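PDB 2ZUX: rhamnogalacturonan endolyase YesW from Bacillus subtilis, which cleaves the rhamnogalacturonan backbone of plant cell-wall pectin by endo-acting elimination, releasing oligosaccharides, and requires calcium or manganese for activity. Local coordinates for residues Ile330-Val333 against Asp339-Ile342; Thr540-His543 against Tyr547-Gly550; Phe37-Tyr40 against Leu46-Ala49. One frame throughout, in Å; residues are numbered along the deposited sequence.

How the contacts relate
The three contacts illustrate how pairs close in sequence are built in a beta-propeller lyase and its amino-terminal sheet domain. Contact 1 is the hairpin whose loop binds two calcium ions, one of them shared with Asp-349 and His-350. Contact 2, about 14 Å away between centres, packs a turn against the start of helix 547-553, and the two touch directly: CD1 of Leu-549 lies 3.3 Å from OD2 of Asp-339 and 3.8 Å from CG2 of Ile-330. Contact 2 also borders another calcium site, through Leu-541 beside Asp-506. Contact 3 lies apart in the amino-terminal domain, its centre about 28 Å from that of contact 2 and about 41 Å from that of contact 1.

Contact 1 of 3, residues Ile330-Val333 against Asp339-Ile342; sequences IADV and DEII. With CA (calcium ion), chain L; CA (calcium ion), chain K.
Ile-330 lays its CD1 against the side chain of Ile-341, 3.7 Å from CG1, the two isoleucines running side by side and pointing the same way. With CG1 of Ile-330 beside the backbone N (chi1 -51°), its CG2 is placed anti to that N and meets CB of Asp-339. An alanine in place of Ile-330 would probably open a gap beside Ile-341 and remove the methyl that packs on CB of Asp-339. Next, Ala-331 and Glu-340 form an antiparallel hydrogen-bonded pair: N of Ala-331 gives to O of Glu-340 at 3.1 Å, and N of Glu-340 to O of Ala-331 at 2.8 Å. At the hairpin's loop end calcium enters. Glu-340, still in the strand and bent at chi2 (76°), grips one ion through both carboxylate oxygens, and its OE2, 2.4 Å from a second calcium ion, bridges the two. OD1 of Asp-332 binds the first ion at 2.3 Å, while its OD2 accepts from N of Gly-337. N of Val-333 donates to OE1 of Glu-340 at 2.9 Å, so this oxygen serves a metal and an amide at once. Asp-332, Asp-334, Asp-336, the carbonyl of Lys-338 and bidentate Glu-340, spaced two residues apart, form a DxDxDG-type, EF-hand-like calcium loop between two strands. Asp-339 turns instead to Arg-3 in a salt bridge. The hairpin edges a four-stranded antiparallel sheet, with Ile-330 packed on Leu-549 and Trp-553 of helix 547-553 and on Ala-273 of strand 268-273, while Val-333 reaches Met-355 of strand 354-357.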
ATOM      1  N   ILE A 330       0.394  -6.027   8.238  1.00  9.92           N
ATOM      2  CA  ILE A 330       1.642  -6.429   8.888  1.00 10.56           C
ATOM      3  C   ILE A 330       1.947  -5.418   9.974  1.00  9.85           C
ATOM      4  O   ILE A 330       1.989  -4.217   9.708  1.00 10.62           O
ATOM      5  CB  ILE A 330       2.828  -6.425   7.895  1.00 11.25           C
ATOM      6  CG1 ILE A 330       2.514  -7.212   6.623  1.00 12.92           C
ATOM      7  CG2 ILE A 330       4.098  -6.936   8.582  1.00 11.15           C
ATOM      8  CD1 ILE A 330       2.492  -8.696   6.804  1.00 14.04           C
ATOM      9  N   ALA A 331       2.176  -5.899  11.191  1.00 10.34           N
ATOM     10  CA  ALA A 331       2.442  -5.007  12.313  1.00 10.24           C
ATOM     11  C   ALA A 331       3.035  -5.786  13.462  1.00 10.69           C
ATOM     12  O   ALA A 331       2.767  -6.979  13.623  1.00 10.83           O
ATOM     13  CB  ALA A 331       1.157  -4.313  12.775  1.00 10.27           C
ATOM     14  N   ASP A 332       3.807  -5.094  14.293  1.00 11.23           N
ATOM     15  CA  ASP A 332       4.239  -5.673  15.557  1.00 12.20           C
ATOM     16  C   ASP A 332       3.080  -5.512  16.531  1.00 12.68           C
ATOM     17  O   ASP A 332       2.846  -4.423  17.060  1.00 14.02           O
ATOM     18  CB  ASP A 332       5.495  -4.971  16.072  1.00 12.17           C
ATOM     19  CG  ASP A 332       5.912  -5.459  17.450  1.00 13.64           C
ATOM     20  OD1 ASP A 332       5.463  -6.541  17.874  1.00 14.16           O
ATOM     21  OD2 ASP A 332       6.696  -4.749  18.113  1.00 16.12           O
ATOM     22  N   VAL A 333       2.340  -6.593  16.744  1.00 12.95           N
ATOM     23  CA  VAL A 333       1.134  -6.544  17.566  1.00 13.81           C
ATOM     24  C   VAL A 333       1.393  -6.954  19.012  1.00 14.55           C
ATOM     25  O   VAL A 333       0.629  -6.595  19.895  1.00 14.12           O
ATOM     26  CB  VAL A 333      -0.010  -7.429  16.988  1.00 13.76           C
ATOM     27  CG1 VAL A 333      -0.366  -6.998  15.565  1.00 14.08           C
ATOM     28  CG2 VAL A 333       0.339  -8.929  17.056  1.00 14.04           C
ATOM     29  N   ASP A 339       7.595  -8.173  13.432  1.00 11.45           N
ATOM     30  CA  ASP A 339       6.284  -8.099  12.783  1.00 11.32           C
ATOM     31  C   ASP A 339       5.544  -9.421  12.751  1.00 11.24           C
ATOM     32  O   ASP A 339       6.117 -10.473  12.481  1.00 10.94           O
ATOM     33  CB  ASP A 339       6.417  -7.559  11.356  1.00 11.25           C
ATOM     34  CG  ASP A 339       6.731  -6.084  11.316  1.00 11.30           C
ATOM     35  OD1 ASP A 339       6.319  -5.355  12.248  1.00 12.89           O
ATOM     36  OD2 ASP A 339       7.399  -5.653  10.359  1.00 10.18           O
ATOM     37  N   GLU A 340       4.252  -9.322  13.032  1.00 11.10           N
ATOM     38  CA  GLU A 340       3.309 -10.394  12.835  1.00 11.30           C
ATOM     39  C   GLU A 340       2.458 -10.084  11.603  1.00 10.54           C
ATOM     40  O   GLU A 340       2.477  -8.959  11.073  1.00 10.42           O
ATOM     41  CB  GLU A 340       2.443 -10.544  14.085  1.00 11.46           C
ATOM     42  CG  GLU A 340       3.182 -11.192  15.281  1.00 13.01           C
ATOM     43  CD  GLU A 340       4.148 -10.238  15.991  1.00 13.98           C
ATOM     44  OE1 GLU A 340       3.790  -9.061  16.235  1.00 12.72           O
ATOM     45  OE2 GLU A 340       5.293 -10.662  16.321  1.00 15.12           O
ATOM     46  N   ILE A 341       1.716 -11.085  11.150  1.00 10.31           N
ATOM     47  CA  ILE A 341       0.903 -10.981   9.942  1.00 10.56           C
ATOM     48  C   ILE A 341      -0.568 -11.121  10.327  1.00  9.93           C
ATOM     49  O   ILE A 341      -0.959 -12.125  10.929  1.00 10.58           O
ATOM     50  CB  ILE A 341       1.285 -12.079   8.930  1.00 11.04           C
ATOM     51  CG1 ILE A 341       2.771 -11.984   8.553  1.00 12.03           C
ATOM     52  CG2 ILE A 341       0.401 -11.995   7.684  1.00 11.38           C
ATOM     53  CD1 ILE A 341       3.384 -13.296   8.096  1.00 15.04           C
ATOM     54  N   ILE A 342      -1.366 -10.108   9.991  1.00  9.23           N
ATOM     55  CA  ILE A 342      -2.808 -10.156  10.192  1.00 10.14           C
ATOM     56  C   ILE A 342      -3.411 -10.652   8.882  1.00  9.75           C
ATOM     57  O   ILE A 342      -3.461  -9.921   7.884  1.00 10.04           O
ATOM     58  CB  ILE A 342      -3.392  -8.779  10.600  1.00 10.03           C
ATOM     59  CG1 ILE A 342      -2.737  -8.249  11.889  1.00 10.98           C
ATOM     60  CG2 ILE A 342      -4.913  -8.860  10.765  1.00 11.14           C
ATOM     61  CD1 ILE A 342      -2.832  -9.194  13.080  1.00 13.56           C
TER
HETATM   62 CA    CA L 638       5.822  -8.743  17.395  1.00 16.53          CA
HETATM   63 CA    CA K 637       6.021 -12.287  17.870  1.00 16.27          CA

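Contact 2 of 3, residues Thr540-His543 against Tyr547-Gly550; sequences TLMH and YRLG
Leu-541 sets its CB squarely over one face of the Tyr-547 ring, 3.5 Å from the centroid and only 12° off the ring normal, a close CH-pi contact. CD1 of the same leucine reaches farther along that face, 3.6 Å from CE1 of Tyr-547, so the aromatic ring is covered from its centre out to the CE1 corner. The ring comes beneath the leucine because its CG stands anti to the backbone N (chi1 -173°), directing it at the turn. At the ring's edge, and in its plane, lies SD of Met-542, 3.8 Å from CE2 of Tyr-547 in a Met-aromatic contact. The methionine chain, bent at both chi2 and chi3, then carries its methyl across to Arg-548: CE sits 3.5 Å from CD of Arg-548 and over one face of the guanidinium, offset toward the rim.

The loose part lies at the ends, where Thr-540 and His-543 on one segment and Leu-549 and Gly-550 on the other make no contact across it. These four are buried too, so neither side faces solvent. The polar ends of the tight part are served from elsewhere: OH of Tyr-547 bonds to Glu-513 and to N of Asp-506, and NH2 of Arg-548 forms a salt bridge with Glu-6. Within the turn, N of His-543 bonds to O of Thr-540, closing one 3-10 turn. The arrangement is that of a 3-10 turn folded back on the first turn of a short helix, here in the propeller domain of a family 11 lyase and next to Asp-506, a calcium ligand.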
ATOM      1  N   THR A 540       7.487  12.027   8.451  1.00 10.66           N
ATOM      2  CA  THR A 540       7.017  11.470   7.191  1.00 11.18           C
ATOM      3  C   THR A 540       6.466  10.065   7.437  1.00 10.54           C
ATOM      4  O   THR A 540       7.053   9.261   8.168  1.00 10.18           O
ATOM      5  CB  THR A 540       8.100  11.486   6.089  1.00 11.65           C
ATOM      6  OG1 THR A 540       7.540  10.925   4.892  1.00 12.71           O
ATOM      7  CG2 THR A 540       9.338  10.680   6.477  1.00 11.52           C
ATOM      8  N   LEU A 541       5.311   9.784   6.848  1.00 10.23           N
ATOM      9  CA  LEU A 541       4.619   8.536   7.159  1.00 10.34           C
ATOM     10  C   LEU A 541       5.388   7.310   6.673  1.00  9.89           C
ATOM     11  O   LEU A 541       5.228   6.219   7.212  1.00  9.71           O
ATOM     12  CB  LEU A 541       3.190   8.565   6.614  1.00 10.29           C
ATOM     13  CG  LEU A 541       2.331   9.763   7.036  1.00 11.05           C
ATOM     14  CD1 LEU A 541       0.912   9.610   6.492  1.00 12.37           C
ATOM     15  CD2 LEU A 541       2.326   9.945   8.568  1.00 11.76           C
ATOM     16  N   MET A 542       6.259   7.509   5.685  1.00  9.82           N
ATOM     17  CA  MET A 542       7.090   6.432   5.168  1.00 10.28           C
ATOM     18  C   MET A 542       8.180   6.019   6.157  1.00 10.21           C
ATOM     19  O   MET A 542       8.875   5.026   5.928  1.00 10.08           O
ATOM     20  CB  MET A 542       7.692   6.828   3.819  1.00 10.52           C
ATOM     21  CG  MET A 542       6.634   7.015   2.739  1.00 11.15           C
ATOM     22  SD  MET A 542       5.583   5.585   2.414  1.00 10.95           S
ATOM     23  CE  MET A 542       6.509   4.822   1.073  1.00 11.40           C
ATOM     24  N   HIS A 543       8.338   6.780   7.244  1.00 10.30           N
ATOM     25  CA  HIS A 543       9.234   6.386   8.335  1.00 10.78           C
ATOM     26  C   HIS A 543       8.485   5.763   9.520  1.00 11.58           C
ATOM     27  O   HIS A 543       9.083   5.485  10.564  1.00 12.47           O
ATOM     28  CB  HIS A 543      10.076   7.570   8.812  1.00 10.89           C
ATOM     29  CG  HIS A 543      11.239   7.899   7.930  1.00 11.25           C
ATOM     30  ND1 HIS A 543      11.768   7.033   6.995  1.00 12.68           N
ATOM     31  CD2 HIS A 543      12.017   9.004   7.899  1.00  9.45           C
ATOM     32  CE1 HIS A 543      12.803   7.608   6.404  1.00  9.94           C
ATOM     33  NE2 HIS A 543      12.982   8.798   6.949  1.00 13.75           N
ATOM     34  N   TYR A 547       2.863   2.041   8.546  1.00  9.39           N
ATOM     35  CA  TYR A 547       2.455   2.755   7.345  1.00  9.38           C
ATOM     36  C   TYR A 547       3.316   2.349   6.151  1.00  9.46           C
ATOM     37  O   TYR A 547       2.796   2.073   5.067  1.00  9.38           O
ATOM     38  CB  TYR A 547       2.518   4.267   7.567  1.00  9.27           C
ATOM     39  CG  TYR A 547       1.949   5.063   6.414  1.00  8.46           C
ATOM     40  CD1 TYR A 547       0.645   5.532   6.443  1.00  8.48           C
ATOM     41  CD2 TYR A 547       2.730   5.341   5.297  1.00  8.45           C
ATOM     42  CE1 TYR A 547       0.118   6.259   5.372  1.00  7.66           C
ATOM     43  CE2 TYR A 547       2.225   6.059   4.227  1.00  7.99           C
ATOM     44  CZ  TYR A 547       0.932   6.520   4.276  1.00  8.10           C
ATOM     45  OH  TYR A 547       0.466   7.236   3.201  1.00  8.74           O
ATOM     46  N   ARG A 548       4.634   2.329   6.333  1.00  9.33           N
ATOM     47  CA  ARG A 548       5.531   2.007   5.218  1.00  9.21           C
ATOM     48  C   ARG A 548       5.220   0.628   4.659  1.00  9.41           C
ATOM     49  O   ARG A 548       5.250   0.400   3.443  1.00  9.36           O
ATOM     50  CB  ARG A 548       6.999   2.083   5.655  1.00  9.77           C
ATOM     51  CG  ARG A 548       8.014   1.686   4.574  1.00  9.34           C
ATOM     52  CD  ARG A 548       7.897   2.636   3.405  1.00  9.52           C
ATOM     53  NE  ARG A 548       8.705   2.297   2.226  1.00 10.59           N
ATOM     54  CZ  ARG A 548       8.280   1.563   1.198  1.00 10.02           C
ATOM     55  NH1 ARG A 548       7.079   0.984   1.223  1.00 10.21           N
ATOM     56  NH2 ARG A 548       9.082   1.370   0.155  1.00  9.97           N
ATOM     57  N   LEU A 549       4.943  -0.309   5.557  1.00  8.89           N
ATOM     58  CA  LEU A 549       4.596  -1.663   5.139  1.00  9.49           C
ATOM     59  C   LEU A 549       3.243  -1.702   4.436  1.00  8.87           C
ATOM     60  O   LEU A 549       3.069  -2.479   3.502  1.00  8.73           O
ATOM     61  CB  LEU A 549       4.646  -2.643   6.318  1.00  9.76           C
ATOM     62  CG  LEU A 549       6.021  -2.715   7.001  1.00 11.45           C
ATOM     63  CD1 LEU A 549       5.970  -3.706   8.153  1.00 13.71           C
ATOM     64  CD2 LEU A 549       7.122  -3.090   6.023  1.00 13.39           C
ATOM     65  N   GLY A 550       2.308  -0.862   4.877  1.00  8.78           N
ATOM     66  CA  GLY A 550       1.019  -0.708   4.190  1.00  8.88           C
ATOM     67  C   GLY A 550       1.154  -0.233   2.751  1.00  8.66           C
ATOM     68  O   GLY A 550       0.423  -0.696   1.863  1.00  8.37           O
TER

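Contact 3 of 3, residues Phe37-Tyr40 against Leu46-Ala49; sequences FNVY and LNAA
Phe-37 meets residues Leu-46 to Ala-49 through its backbone O, which accepts a weak hydrogen bond from ND2 of Asn-47 at 3.3 Å, while its ring packs elsewhere, edge-to-face with Trp-25. At Asn-38 the side chain takes over. Its OD1 receives ND2 of Asn-47 on a lone pair, in the carbonyl plane, at 2.9 Å; the two side chains cross at about a right angle with their amide planes 50° apart. The same oxygen accepts a bond from a water that also donates to O of Asn-47, whereas ND2 of Asn-38 turns to Glu-77. Val-39 then engages with both ends of its backbone. Its N gives to OD1 of Asn-47 in a nearly straight bond (2.9 Å, 170° at the hydrogen), and its O takes N of Leu-46 at 2.8 Å. CG1 of Val-39 adds an apolar touch, 3.9 Å from CD1 of Leu-46.

Strand 36-41 belongs to the mixed sheet of the amino-terminal domain, with strand 44-45 outermost. The Asn-47 amide partly mimics a strand's backbone: OD1 accepts from N of Val-39, while ND2 donates mainly to OD1 of Asn-38 and weakly to O of Phe-37. With CG between backbone N and carbonyl carbon (chi1 57°), ND2 also bonds to O of Ala-49. With both amide ends engaged, its rotation is probably fixed, tying loop to strand largely by polar bonds.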
ATOM      1  N   PHE A  37      13.351  24.879  10.608  1.00 16.04           N
ATOM      2  CA  PHE A  37      13.662  25.037   9.187  1.00 16.08           C
ATOM      3  C   PHE A  37      13.666  26.480   8.705  1.00 16.68           C
ATOM      4  O   PHE A  37      12.852  27.300   9.137  1.00 16.93           O
ATOM      5  CB  PHE A  37      12.683  24.228   8.332  1.00 15.92           C
ATOM      6  CG  PHE A  37      12.713  22.760   8.616  1.00 14.81           C
ATOM      7  CD1 PHE A  37      13.692  21.955   8.047  1.00 15.07           C
ATOM      8  CD2 PHE A  37      11.780  22.184   9.474  1.00 15.17           C
ATOM      9  CE1 PHE A  37      13.738  20.593   8.310  1.00 15.24           C
ATOM     10  CE2 PHE A  37      11.820  20.820   9.748  1.00 16.11           C
ATOM     11  CZ  PHE A  37      12.803  20.025   9.165  1.00 15.97           C
ATOM     12  N   ASN A  38      14.585  26.769   7.787  1.00 17.39           N
ATOM     13  CA  ASN A  38      14.543  28.007   7.020  1.00 18.20           C
ATOM     14  C   ASN A  38      14.170  27.723   5.571  1.00 18.51           C
ATOM     15  O   ASN A  38      14.641  26.746   4.982  1.00 18.61           O
ATOM     16  CB  ASN A  38      15.881  28.747   7.098  1.00 18.50           C
ATOM     17  CG  ASN A  38      16.120  29.383   8.459  1.00 19.02           C
ATOM     18  OD1 ASN A  38      15.179  29.807   9.131  1.00 19.36           O
ATOM     19  ND2 ASN A  38      17.385  29.452   8.872  1.00 20.98           N
ATOM     20  N   VAL A  39      13.314  28.579   5.017  1.00 18.89           N
ATOM     21  CA  VAL A  39      12.833  28.432   3.644  1.00 19.77           C
ATOM     22  C   VAL A  39      13.486  29.487   2.746  1.00 20.42           C
ATOM     23  O   VAL A  39      13.470  30.682   3.066  1.00 20.77           O
ATOM     24  CB  VAL A  39      11.290  28.543   3.570  1.00 19.62           C
ATOM     25  CG1 VAL A  39      10.788  28.231   2.164  1.00 19.78           C
ATOM     26  CG2 VAL A  39      10.635  27.604   4.580  1.00 19.45           C
ATOM     27  N   TYR A  40      14.052  29.036   1.630  1.00 21.23           N
ATOM     28  CA  TYR A  40      14.741  29.920   0.688  1.00 22.05           C
ATOM     29  C   TYR A  40      14.111  29.881  -0.692  1.00 22.78           C
ATOM     30  O   TYR A  40      13.880  28.805  -1.251  1.00 22.42           O
ATOM     31  CB  TYR A  40      16.213  29.531   0.574  1.00 22.35           C
ATOM     32  CG  TYR A  40      17.022  29.800   1.818  1.00 22.28           C
ATOM     33  CD1 TYR A  40      17.865  30.908   1.895  1.00 22.97           C
ATOM     34  CD2 TYR A  40      16.954  28.945   2.918  1.00 22.56           C
ATOM     35  CE1 TYR A  40      18.615  31.161   3.040  1.00 23.25           C
ATOM     36  CE2 TYR A  40      17.694  29.191   4.063  1.00 23.30           C
ATOM     37  CZ  TYR A  40      18.521  30.299   4.118  1.00 23.26           C
ATOM     38  OH  TYR A  40      19.261  30.541   5.253  1.00 23.51           O
ATOM     39  N   LEU A  46      13.147  33.482   3.333  1.00 26.55           N
ATOM     40  CA  LEU A  46      11.802  34.055   3.356  1.00 25.90           C
ATOM     41  C   LEU A  46      11.287  34.327   4.762  1.00 25.73           C
ATOM     42  O   LEU A  46      10.557  35.294   4.988  1.00 25.70           O
ATOM     43  CB  LEU A  46      10.816  33.129   2.630  1.00 25.78           C
ATOM     44  CG  LEU A  46      11.111  32.761   1.173  1.00 25.53           C
ATOM     45  CD1 LEU A  46      10.082  31.766   0.666  1.00 25.42           C
ATOM     46  CD2 LEU A  46      11.134  34.004   0.294  1.00 25.87           C
ATOM     47  N   ASN A  47      11.654  33.452   5.697  1.00 25.16           N
ATOM     48  CA  ASN A  47      11.186  33.522   7.075  1.00 24.91           C
ATOM     49  C   ASN A  47      12.224  34.188   7.977  1.00 25.13           C
ATOM     50  O   ASN A  47      13.400  33.822   7.954  1.00 25.44           O
ATOM     51  CB  ASN A  47      10.843  32.115   7.590  1.00 24.35           C
ATOM     52  CG  ASN A  47      12.010  31.152   7.485  1.00 23.51           C
ATOM     53  OD1 ASN A  47      12.590  30.971   6.412  1.00 22.09           O
ATOM     54  ND2 ASN A  47      12.371  30.539   8.607  1.00 22.15           N
ATOM     55  N   ALA A  48      11.775  35.169   8.759  1.00 25.51           N
ATOM     56  CA  ALA A  48      12.643  35.921   9.675  1.00 25.60           C
ATOM     57  C   ALA A  48      13.205  35.052  10.804  1.00 25.45           C
ATOM     58  O   ALA A  48      14.358  35.222  11.215  1.00 25.98           O
ATOM     59  CB  ALA A  48      11.895  37.126  10.243  1.00 25.61           C
ATOM     60  N   ALA A  49      12.378  34.133  11.299  1.00 24.98           N
ATOM     61  CA  ALA A  49      12.780  33.153  12.306  1.00 24.36           C
ATOM     62  C   ALA A  49      12.503  31.739  11.788  1.00 23.92           C
ATOM     63  O   ALA A  49      11.512  31.529  11.081  1.00 23.86           O
ATOM     64  CB  ALA A  49      12.029  33.399  13.605  1.00 24.49           C
TER
HETATM   65  O   HOH W   1      15.089  32.449   9.939  1.00 24.03           O